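PDB 2BCO: succinylglutamate desuccinylase from Vibrio parahaemolyticus, which probably hydrolyses N-succinylglutamate to succinate and glutamate with the help of one zinc ion, the last step of arginine breakdown by the succinyltransferase pathway. Local coordinates for residues A[4-12]-A[70-81]; A[107-116]-A[123-134]. All coordinates share one frame; numbering follows the deposited sequence.

How the contacts relate
Contact 1 comes first along the chain and is closed before contact 2 opens; their centres lie about 25 Å apart and their nearest atoms about 11 Å, so the two never touch. In contact 1 the N-terminal residues 4-12 lie against helix 68-81, which follows the zinc ligands His-63 and Glu-66 closely in sequence. In contact 2 the loop 107-116 lies on the first turns of helix 125-141. Both helices belong to the zinc-dependent catalytic domain. In contact 1 Met-70 has its side chain about 10 Å from the zinc ion, whereas the loop of contact 2 carries Asn-111, which hydrogen-bonds the zinc ligand His-63.

Contact 1 of 2, residues A[4-12]-A[70-81]; sequences SLFRQSFLT and MELVDSIIKDIE
Asp-74 OD1 takes the backbone N-H of Leu-11 at 3.0 Å, a nearly straight bond (167°) that arrives on the anti side of the carboxylate. Ser-9 OG lies 3.1 Å from the same OD1 and also shares a hydrogen bond with Thr-12 OG1. Ser-9 is the N-cap of helix 10-15, so the aspartate meets the opening turn of that helix, where backbone N-H groups still need acceptors and a negative charge is probably welcome. With chi1 at -175° the carboxylate swings away from its own backbone N and over to the other segment. A water adds a bridge, accepting from Phe-10 N and donating to Asp-74 O.

Two turns later Glu-81 also accepts backbone N-H groups, here of the non-helical chain start: OE1 receives Leu-5 N at 3.2 Å on the syn side, and Ser-4 N weakly.

Ile-77, between the two acids, sends CG2 to Phe-6 CE1 (3.6 Å) and CG1 to Phe-10 CD2 (3.8 Å), its branched chain serving both rings. Before Asp-74, Val-73 CG1 sits at the edge of the Phe-10 ring, and the side chains of Leu-11 and the selenomethionine Met-70 cross at about a right angle, with Leu-11 CD1 3.8 Å from Met-70 CE.

Phe-6, Phe-10 and Ile-77 all pack on Leu-42 of strand 41-45, and Val-73 and Ile-77 reach Phe-93 of strand 90-95. On another flank of helix 68-81, Leu-72 and Ile-76 meet helix 235-245.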
loop_
_atom_site.group_PDB
_atom_site.type_symbol
_atom_site.label_atom_id
_atom_site.label_comp_id
_atom_site.label_asym_id
_atom_site.label_seq_id
_atom_site.Cartn_x
_atom_site.Cartn_y
_atom_site.Cartn_z
ATOM N N SER A 4 -2.471 21.105 17.859
ATOM C CA SER A 4 -1.881 21.455 19.182
ATOM C C SER A 4 -0.493 20.838 19.291
ATOM O O SER A 4 0.397 21.393 19.932
ATOM C CB SER A 4 -2.774 20.931 20.311
ATOM O OG SER A 4 -2.271 21.303 21.582
ATOM N N LEU A 5 -0.321 19.686 18.656
ATOM C CA LEU A 5 0.954 18.986 18.669
ATOM C C LEU A 5 1.758 19.423 17.449
ATOM O O LEU A 5 2.986 19.342 17.434
ATOM C CB LEU A 5 0.712 17.474 18.618
ATOM C CG LEU A 5 1.813 16.539 19.128
ATOM C CD1 LEU A 5 1.927 16.672 20.636
ATOM C CD2 LEU A 5 1.480 15.102 18.759
ATOM N N PHE A 6 1.049 19.899 16.427
ATOM C CA PHE A 6 1.677 20.339 15.187
ATOM C C PHE A 6 1.680 21.851 15.014
ATOM O O PHE A 6 0.799 22.553 15.506
ATOM C CB PHE A 6 0.966 19.715 13.988
ATOM C CG PHE A 6 0.846 18.224 14.068
ATOM C CD1 PHE A 6 -0.340 17.630 14.489
ATOM C CD2 PHE A 6 1.927 17.410 13.750
ATOM C CE1 PHE A 6 -0.446 16.244 14.592
ATOM C CE2 PHE A 6 1.834 16.030 13.850
ATOM C CZ PHE A 6 0.642 15.440 14.273
ATOM N N ARG A 7 2.681 22.340 14.294
ATOM C CA ARG A 7 2.809 23.762 14.020
ATOM C C ARG A 7 1.640 24.159 13.125
ATOM O O ARG A 7 0.968 25.161 13.366
ATOM C CB ARG A 7 4.131 24.034 13.301
ATOM C CG ARG A 7 4.363 25.487 12.940
ATOM C CD ARG A 7 5.438 25.617 11.869
ATOM N NE ARG A 7 5.081 24.879 10.659
ATOM C CZ ARG A 7 5.752 24.946 9.513
ATOM N NH1 ARG A 7 6.821 25.722 9.409
ATOM N NH2 ARG A 7 5.352 24.234 8.468
ATOM N N GLN A 8 1.400 23.350 12.096
ATOM C CA GLN A 8 0.312 23.594 11.159
ATOM C C GLN A 8 -0.503 22.318 10.926
ATOM O O GLN A 8 -1.725 22.331 11.058
ATOM C CB GLN A 8 0.876 24.135 9.842
ATOM C CG GLN A 8 -0.180 24.572 8.837
ATOM C CD GLN A 8 0.318 25.670 7.912
ATOM O OE1 GLN A 8 1.413 25.580 7.351
ATOM N NE2 GLN A 8 -0.490 26.709 7.739
ATOM N N SER A 9 0.179 21.226 10.582
ATOM C CA SER A 9 -0.467 19.931 10.357
ATOM C C SER A 9 0.581 18.825 10.267
ATOM O O SER A 9 1.780 19.092 10.142
ATOM C CB SER A 9 -1.301 19.946 9.072
ATOM O OG SER A 9 -0.471 19.917 7.926
ATOM N N PHE A 10 0.130 17.577 10.328
ATOM C CA PHE A 10 1.044 16.446 10.259
ATOM C C PHE A 10 1.869 16.450 8.964
ATOM O O PHE A 10 3.092 16.307 8.993
ATOM C CB PHE A 10 0.250 15.147 10.383
ATOM C CG PHE A 10 1.097 13.899 10.396
ATOM C CD1 PHE A 10 2.240 13.822 11.182
ATOM C CD2 PHE A 10 0.728 12.785 9.646
ATOM C CE1 PHE A 10 3.000 12.651 11.231
ATOM C CE2 PHE A 10 1.476 11.610 9.687
ATOM C CZ PHE A 10 2.616 11.548 10.480
ATOM N N LEU A 11 1.200 16.626 7.832
ATOM C CA LEU A 11 1.872 16.630 6.543
ATOM C C LEU A 11 2.712 17.889 6.289
ATOM O O LEU A 11 3.784 17.807 5.691
ATOM C CB LEU A 11 0.848 16.453 5.418
ATOM C CG LEU A 11 1.355 16.579 3.975
ATOM C CD1 LEU A 11 2.450 15.567 3.722
ATOM C CD2 LEU A 11 0.197 16.373 3.017
ATOM N N THR A 12 2.230 19.049 6.725
ATOM C CA THR A 12 2.983 20.281 6.513
ATOM C C THR A 12 4.231 20.312 7.393
ATOM O O THR A 12 5.315 20.644 6.918
ATOM C CB THR A 12 2.121 21.528 6.793
ATOM O OG1 THR A 12 1.030 21.566 5.861
ATOM C CG2 THR A 12 2.952 22.795 6.621
HETATM N N MSE A 70 -1.431 10.957 1.291
HETATM C CA MSE A 70 -0.809 11.800 2.302
HETATM C C MSE A 70 -1.817 12.861 2.727
HETATM O O MSE A 70 -1.934 13.174 3.913
HETATM C CB MSE A 70 0.455 12.464 1.741
HETATM C CG MSE A 70 1.443 11.489 1.113
HETATM SE SE MSE A 70 3.112 12.299 0.511
HETATM C CE MSE A 70 2.481 14.111 0.212
ATOM N N GLU A 71 -2.549 13.404 1.753
ATOM C CA GLU A 71 -3.562 14.422 2.028
ATOM C C GLU A 71 -4.690 13.814 2.857
ATOM O O GLU A 71 -5.172 14.443 3.799
ATOM C CB GLU A 71 -4.149 14.999 0.727
ATOM C CG GLU A 71 -3.156 15.719 -0.183
ATOM C CD GLU A 71 -3.830 16.814 -1.030
ATOM O OE1 GLU A 71 -3.748 16.766 -2.284
ATOM O OE2 GLU A 71 -4.449 17.723 -0.426
ATOM N N LEU A 72 -5.106 12.593 2.509
ATOM C CA LEU A 72 -6.179 11.915 3.252
ATOM C C LEU A 72 -5.739 11.667 4.688
ATOM O O LEU A 72 -6.501 11.891 5.627
ATOM C CB LEU A 72 -6.551 10.576 2.599
ATOM C CG LEU A 72 -7.134 10.655 1.186
ATOM C CD1 LEU A 72 -7.606 9.273 0.758
ATOM C CD2 LEU A 72 -8.303 11.667 1.152
ATOM N N VAL A 73 -4.506 11.198 4.851
ATOM C CA VAL A 73 -3.964 10.943 6.180
ATOM C C VAL A 73 -3.907 12.261 6.945
ATOM O O VAL A 73 -4.255 12.324 8.117
ATOM C CB VAL A 73 -2.534 10.330 6.105
ATOM C CG1 VAL A 73 -1.881 10.329 7.487
ATOM C CG2 VAL A 73 -2.613 8.900 5.564
ATOM N N ASP A 74 -3.488 13.322 6.268
ATOM C CA ASP A 74 -3.387 14.623 6.914
ATOM C C ASP A 74 -4.720 15.128 7.467
ATOM O O ASP A 74 -4.761 15.736 8.537
ATOM C CB ASP A 74 -2.822 15.650 5.943
ATOM C CG ASP A 74 -2.589 16.989 6.596
ATOM O OD1 ASP A 74 -1.719 17.074 7.487
ATOM O OD2 ASP A 74 -3.287 17.954 6.219
ATOM N N SER A 75 -5.804 14.885 6.736
ATOM C CA SER A 75 -7.140 15.303 7.168
ATOM C C SER A 75 -7.672 14.409 8.291
ATOM O O SER A 75 -8.442 14.863 9.143
ATOM C CB SER A 75 -8.113 15.284 5.991
ATOM O OG SER A 75 -7.663 16.145 4.955
ATOM N N ILE A 76 -7.266 13.141 8.289
ATOM C CA ILE A 76 -7.686 12.219 9.340
ATOM C C ILE A 76 -7.017 12.628 10.654
ATOM O O ILE A 76 -7.652 12.618 11.710
ATOM C CB ILE A 76 -7.340 10.748 8.962
ATOM C CG1 ILE A 76 -8.392 10.233 7.970
ATOM C CG2 ILE A 76 -7.284 9.857 10.197
ATOM C CD1 ILE A 76 -8.051 8.923 7.324
ATOM N N ILE A 77 -5.743 13.005 10.587
ATOM C CA ILE A 77 -5.018 13.434 11.778
ATOM C C ILE A 77 -5.693 14.698 12.323
ATOM O O ILE A 77 -5.925 14.835 13.524
ATOM C CB ILE A 77 -3.536 13.771 11.460
ATOM C CG1 ILE A 77 -2.823 12.548 10.868
ATOM C CG2 ILE A 77 -2.837 14.273 12.717
ATOM C CD1 ILE A 77 -2.771 11.363 11.780
ATOM N N LYS A 78 -6.012 15.618 11.425
ATOM C CA LYS A 78 -6.657 16.862 11.814
ATOM C C LYS A 78 -8.011 16.621 12.481
ATOM O O LYS A 78 -8.360 17.302 13.448
ATOM C CB LYS A 78 -6.826 17.760 10.586
ATOM C CG LYS A 78 -7.374 19.150 10.878
ATOM C CD LYS A 78 -7.330 20.022 9.630
ATOM C CE LYS A 78 -5.899 20.181 9.112
ATOM N NZ LYS A 78 -5.824 20.986 7.861
ATOM N N ASP A 79 -8.771 15.651 11.974
ATOM C CA ASP A 79 -10.083 15.355 12.544
ATOM C C ASP A 79 -9.979 14.612 13.871
ATOM O O ASP A 79 -10.807 14.802 14.760
ATOM C CB ASP A 79 -10.941 14.560 11.549
ATOM C CG ASP A 79 -11.371 15.399 10.350
ATOM O OD1 ASP A 79 -11.264 16.645 10.422
ATOM O OD2 ASP A 79 -11.827 14.825 9.338
ATOM N N ILE A 80 -8.964 13.768 14.008
ATOM C CA ILE A 80 -8.769 13.037 15.253
ATOM C C ILE A 80 -8.369 14.024 16.351
ATOM O O ILE A 80 -8.806 13.908 17.499
ATOM C CB ILE A 80 -7.650 11.975 15.120
ATOM C CG1 ILE A 80 -8.101 10.851 14.186
ATOM C CG2 ILE A 80 -7.274 11.433 16.496
ATOM C CD1 ILE A 80 -7.032 9.824 13.908
ATOM N N GLU A 81 -7.539 14.998 15.993
ATOM C CA GLU A 81 -7.068 15.985 16.959
ATOM C C GLU A 81 -8.167 16.940 17.402
ATOM O O GLU A 81 -8.100 17.488 18.496
ATOM C CB GLU A 81 -5.899 16.786 16.383
ATOM C CG GLU A 81 -4.738 16.937 17.348
ATOM C CD GLU A 81 -3.618 17.798 16.794
ATOM O OE1 GLU A 81 -2.496 17.733 17.351
ATOM O OE2 GLU A 81 -3.857 18.543 15.815
HETATM O O HOH W 1 -2.726 16.854 10.695
#

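Contact 2 of 2, residues A[107-116]-A[123-134]; sequences FLEENLNRLF and PTKELAIADTLK
A single carboxylate, that of the buried Glu-126, gathers three consecutive backbone N-H groups of the loop. Its OE2 accepts from Leu-108 N at 2.9 Å, and OE1 accepts from both Glu-109 N (3.0 Å) and Glu-110 N (2.8 Å), which approach from the same face of the carboxylate plane. Glu-110 N stands 63° out of that plane, whereas Glu-109 N comes on the syn side. The bend at chi2 (78°) turns the carboxylate toward these N-H groups; His-97 NE2 shares a further hydrogen bond with OE2, so the buried acid is well supplied with partners. The loop it holds also carries a second-shell residue of the metal site: Asn-111 OD1 accepts from Asn-113 N in an Asx turn and hydrogen-bonds the zinc ligand His-63.

Glu-109 answers in the other direction. Its extended chain brings OE2 to Lys-125 N at 2.9 Å, in the first turn of the helix, where N-H groups have no helical carbonyl before them and a carboxylate can serve as acceptor. Thr-124 caps this helix through OG1, which accepts from Leu-127 N, and a water links that hydroxyl to Glu-110 OE1.

Farther along, the contact turns apolar. Leu-112 CD2 meets Ala-130 CB at 3.9 Å. The small Ala-130 methyl lets the Phe-116 ring come close: CB lies over one face in a CH-pi contact, 4.1 Å from the ring centroid, while Lys-134 CG sits at the ring edge.

Phe-116 also stacks on Phe-203, the first residue of helix 203-211, so the loop lies on helix 125-141 and meets helix 98-102 through Leu-108 near one end and helix 203-211 near the other.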
loop_
_atom_site.group_PDB
_atom_site.type_symbol
_atom_site.label_atom_id
_atom_site.label_comp_id
_atom_site.label_asym_id
_atom_site.label_seq_id
_atom_site.Cartn_x
_atom_site.Cartn_y
_atom_site.Cartn_z
ATOM N N PHE A 107 11.651 8.507 -5.869
ATOM C CA PHE A 107 12.693 8.242 -4.892
ATOM C C PHE A 107 13.895 9.143 -5.168
ATOM O O PHE A 107 13.904 9.893 -6.149
ATOM C CB PHE A 107 13.103 6.772 -4.958
ATOM C CG PHE A 107 13.558 6.321 -6.326
ATOM C CD1 PHE A 107 14.811 6.679 -6.819
ATOM C CD2 PHE A 107 12.745 5.506 -7.106
ATOM C CE1 PHE A 107 15.253 6.223 -8.076
ATOM C CE2 PHE A 107 13.170 5.041 -8.360
ATOM C CZ PHE A 107 14.428 5.400 -8.845
ATOM N N LEU A 108 14.902 9.082 -4.304
ATOM C CA LEU A 108 16.087 9.906 -4.487
ATOM C C LEU A 108 17.202 9.073 -5.098
ATOM O O LEU A 108 17.730 9.413 -6.159
ATOM C CB LEU A 108 16.526 10.495 -3.153
ATOM C CG LEU A 108 15.469 11.387 -2.487
ATOM C CD1 LEU A 108 16.019 11.914 -1.176
ATOM C CD2 LEU A 108 15.090 12.547 -3.409
ATOM N N GLU A 109 17.559 7.979 -4.438
ATOM C CA GLU A 109 18.597 7.122 -4.973
ATOM C C GLU A 109 18.032 5.794 -5.477
ATOM O O GLU A 109 18.332 5.381 -6.592
ATOM C CB GLU A 109 19.688 6.915 -3.921
ATOM C CG GLU A 109 20.381 8.225 -3.565
ATOM C CD GLU A 109 21.406 8.102 -2.449
ATOM O OE1 GLU A 109 22.032 9.136 -2.126
ATOM O OE2 GLU A 109 21.584 6.992 -1.898
ATOM N N GLU A 110 17.191 5.141 -4.681
ATOM C CA GLU A 110 16.619 3.859 -5.095
ATOM C C GLU A 110 15.172 3.683 -4.604
ATOM O O GLU A 110 14.791 4.239 -3.581
ATOM C CB GLU A 110 17.486 2.724 -4.555
ATOM C CG GLU A 110 17.561 1.517 -5.458
ATOM C CD GLU A 110 18.156 0.314 -4.759
ATOM O OE1 GLU A 110 19.119 0.507 -3.997
ATOM O OE2 GLU A 110 17.667 -0.819 -4.974
ATOM N N ASN A 111 14.380 2.913 -5.344
ATOM C CA ASN A 111 12.977 2.645 -5.001
ATOM C C ASN A 111 12.904 2.080 -3.581
ATOM O O ASN A 111 13.333 0.960 -3.331
ATOM C CB ASN A 111 12.390 1.622 -5.982
ATOM C CG ASN A 111 10.888 1.376 -5.780
ATOM O OD1 ASN A 111 10.307 1.708 -4.748
ATOM N ND2 ASN A 111 10.267 0.777 -6.774
ATOM N N LEU A 112 12.341 2.849 -2.660
ATOM C CA LEU A 112 12.250 2.420 -1.272
ATOM C C LEU A 112 11.483 1.092 -1.110
ATOM O O LEU A 112 11.788 0.287 -0.230
ATOM C CB LEU A 112 11.563 3.519 -0.449
ATOM C CG LEU A 112 11.854 3.671 1.045
ATOM C CD1 LEU A 112 10.841 4.637 1.656
ATOM C CD2 LEU A 112 11.780 2.344 1.743
ATOM N N ASN A 113 10.505 0.852 -1.973
ATOM C CA ASN A 113 9.697 -0.348 -1.847
ATOM C C ASN A 113 10.258 -1.633 -2.453
ATOM O O ASN A 113 9.510 -2.552 -2.774
ATOM C CB ASN A 113 8.291 -0.067 -2.373
ATOM C CG ASN A 113 7.225 -0.707 -1.520
ATOM O OD1 ASN A 113 7.390 -0.848 -0.306
ATOM N ND2 ASN A 113 6.125 -1.084 -2.140
ATOM N N ARG A 114 11.580 -1.695 -2.580
ATOM C CA ARG A 114 12.270 -2.873 -3.087
ATOM C C ARG A 114 13.364 -3.249 -2.091
ATOM O O ARG A 114 14.113 -4.196 -2.298
ATOM C CB ARG A 114 12.907 -2.578 -4.446
ATOM C CG ARG A 114 11.987 -2.828 -5.628
ATOM C CD ARG A 114 12.532 -2.215 -6.916
ATOM N NE ARG A 114 11.564 -2.301 -8.010
ATOM C CZ ARG A 114 11.612 -1.568 -9.120
ATOM N NH1 ARG A 114 12.583 -0.682 -9.297
ATOM N NH2 ARG A 114 10.682 -1.716 -10.054
ATOM N N LEU A 115 13.424 -2.510 -0.992
ATOM C CA LEU A 115 14.468 -2.691 0.009
ATOM C C LEU A 115 14.116 -3.389 1.310
ATOM O O LEU A 115 14.879 -3.306 2.266
ATOM C CB LEU A 115 15.065 -1.324 0.337
ATOM C CG LEU A 115 15.498 -0.516 -0.889
ATOM C CD1 LEU A 115 16.027 0.841 -0.463
ATOM C CD2 LEU A 115 16.569 -1.298 -1.643
ATOM N N PHE A 116 12.983 -4.080 1.362
ATOM C CA PHE A 116 12.597 -4.764 2.589
ATOM C C PHE A 116 12.897 -6.260 2.619
ATOM O O PHE A 116 12.690 -6.894 3.649
ATOM C CB PHE A 116 11.114 -4.530 2.881
ATOM C CG PHE A 116 10.796 -3.116 3.260
ATOM C CD1 PHE A 116 11.047 -2.652 4.549
ATOM C CD2 PHE A 116 10.303 -2.221 2.307
ATOM C CE1 PHE A 116 10.807 -1.321 4.890
ATOM C CE2 PHE A 116 10.061 -0.891 2.636
ATOM C CZ PHE A 116 10.316 -0.434 3.930
ATOM N N PRO A 123 24.443 0.626 -0.065
ATOM C CA PRO A 123 24.011 1.684 0.854
ATOM C C PRO A 123 23.360 2.843 0.091
ATOM O O PRO A 123 23.963 3.378 -0.838
ATOM C CB PRO A 123 25.316 2.121 1.527
ATOM C CG PRO A 123 26.230 0.932 1.353
ATOM C CD PRO A 123 25.906 0.465 -0.034
ATOM N N THR A 124 22.135 3.214 0.468
ATOM C CA THR A 124 21.423 4.329 -0.176
ATOM C C THR A 124 20.604 5.064 0.872
ATOM O O THR A 124 20.408 4.554 1.968
ATOM C CB THR A 124 20.447 3.851 -1.298
ATOM O OG1 THR A 124 19.415 3.020 -0.736
ATOM C CG2 THR A 124 21.207 3.094 -2.385
ATOM N N LYS A 125 20.128 6.262 0.552
ATOM C CA LYS A 125 19.304 6.995 1.513
ATOM C C LYS A 125 18.079 6.143 1.847
ATOM O O LYS A 125 17.659 6.059 2.998
ATOM C CB LYS A 125 18.831 8.331 0.935
ATOM C CG LYS A 125 19.912 9.358 0.722
ATOM C CD LYS A 125 19.311 10.712 0.342
ATOM C CE LYS A 125 20.398 11.736 0.014
ATOM N NZ LYS A 125 21.381 11.879 1.127
ATOM N N GLU A 126 17.508 5.503 0.834
ATOM C CA GLU A 126 16.325 4.679 1.052
ATOM C C GLU A 126 16.590 3.419 1.893
ATOM O O GLU A 126 15.708 2.957 2.624
ATOM C CB GLU A 126 15.698 4.316 -0.297
ATOM C CG GLU A 126 14.963 5.479 -0.987
ATOM C CD GLU A 126 15.883 6.488 -1.695
ATOM O OE1 GLU A 126 17.014 6.123 -2.081
ATOM O OE2 GLU A 126 15.457 7.649 -1.889
ATOM N N LEU A 127 17.806 2.878 1.817
ATOM C CA LEU A 127 18.132 1.682 2.588
ATOM C C LEU A 127 18.022 1.993 4.080
ATOM O O LEU A 127 17.387 1.253 4.842
ATOM C CB LEU A 127 19.554 1.193 2.272
ATOM C CG LEU A 127 19.794 -0.326 2.204
ATOM C CD1 LEU A 127 21.245 -0.632 2.586
ATOM C CD2 LEU A 127 18.858 -1.065 3.134
ATOM N N ALA A 128 18.652 3.092 4.480
ATOM C CA ALA A 128 18.639 3.533 5.868
ATOM C C ALA A 128 17.210 3.794 6.330
ATOM O O ALA A 128 16.862 3.510 7.477
ATOM C CB ALA A 128 19.481 4.797 6.027
ATOM N N ILE A 129 16.389 4.339 5.434
ATOM C CA ILE A 129 14.995 4.620 5.745
ATOM C C ILE A 129 14.277 3.288 5.986
ATOM O O ILE A 129 13.615 3.101 7.003
ATOM C CB ILE A 129 14.275 5.352 4.572
ATOM C CG1 ILE A 129 14.994 6.659 4.231
ATOM C CG2 ILE A 129 12.831 5.637 4.949
ATOM C CD1 ILE A 129 15.039 7.647 5.360
ATOM N N ALA A 130 14.410 2.368 5.034
ATOM C CA ALA A 130 13.776 1.062 5.153
ATOM C C ALA A 130 14.202 0.420 6.478
ATOM O O ALA A 130 13.389 -0.198 7.175
ATOM C CB ALA A 130 14.177 0.177 3.973
ATOM N N ASP A 131 15.482 0.575 6.819
ATOM C CA ASP A 131 16.016 0.028 8.054
ATOM C C ASP A 131 15.229 0.598 9.241
ATOM O O ASP A 131 14.875 -0.132 10.170
ATOM C CB ASP A 131 17.507 0.371 8.178
ATOM C CG ASP A 131 18.420 -0.785 7.762
ATOM O OD1 ASP A 131 18.277 -1.318 6.645
ATOM O OD2 ASP A 131 19.293 -1.161 8.570
ATOM N N THR A 132 14.953 1.900 9.202
ATOM C CA THR A 132 14.184 2.540 10.265
ATOM C C THR A 132 12.719 2.081 10.260
ATOM O O THR A 132 12.118 1.910 11.317
ATOM C CB THR A 132 14.190 4.083 10.139
ATOM O OG1 THR A 132 15.529 4.572 10.302
ATOM C CG2 THR A 132 13.290 4.711 11.203
ATOM N N LEU A 133 12.146 1.887 9.075
ATOM C CA LEU A 133 10.753 1.461 8.986
ATOM C C LEU A 133 10.538 0.072 9.592
ATOM O O LEU A 133 9.513 -0.183 10.234
ATOM C CB LEU A 133 10.276 1.499 7.528
ATOM C CG LEU A 133 10.251 2.916 6.921
ATOM C CD1 LEU A 133 9.943 2.856 5.434
ATOM C CD2 LEU A 133 9.213 3.771 7.643
ATOM N N LYS A 134 11.506 -0.820 9.406
ATOM C CA LYS A 134 11.391 -2.163 9.964
ATOM C C LYS A 134 11.333 -2.073 11.484
ATOM O O LYS A 134 10.667 -2.879 12.132
ATOM C CB LYS A 134 12.578 -3.039 9.554
ATOM C CG LYS A 134 12.803 -3.166 8.063
ATOM C CD LYS A 134 13.951 -4.119 7.793
ATOM C CE LYS A 134 14.206 -4.277 6.308
ATOM N NZ LYS A 134 15.340 -5.215 6.046
HETATM O O HOH W 2 19.866 0.391 -1.534
HETATM O O HOH W 3 16.275 -5.367 3.645
#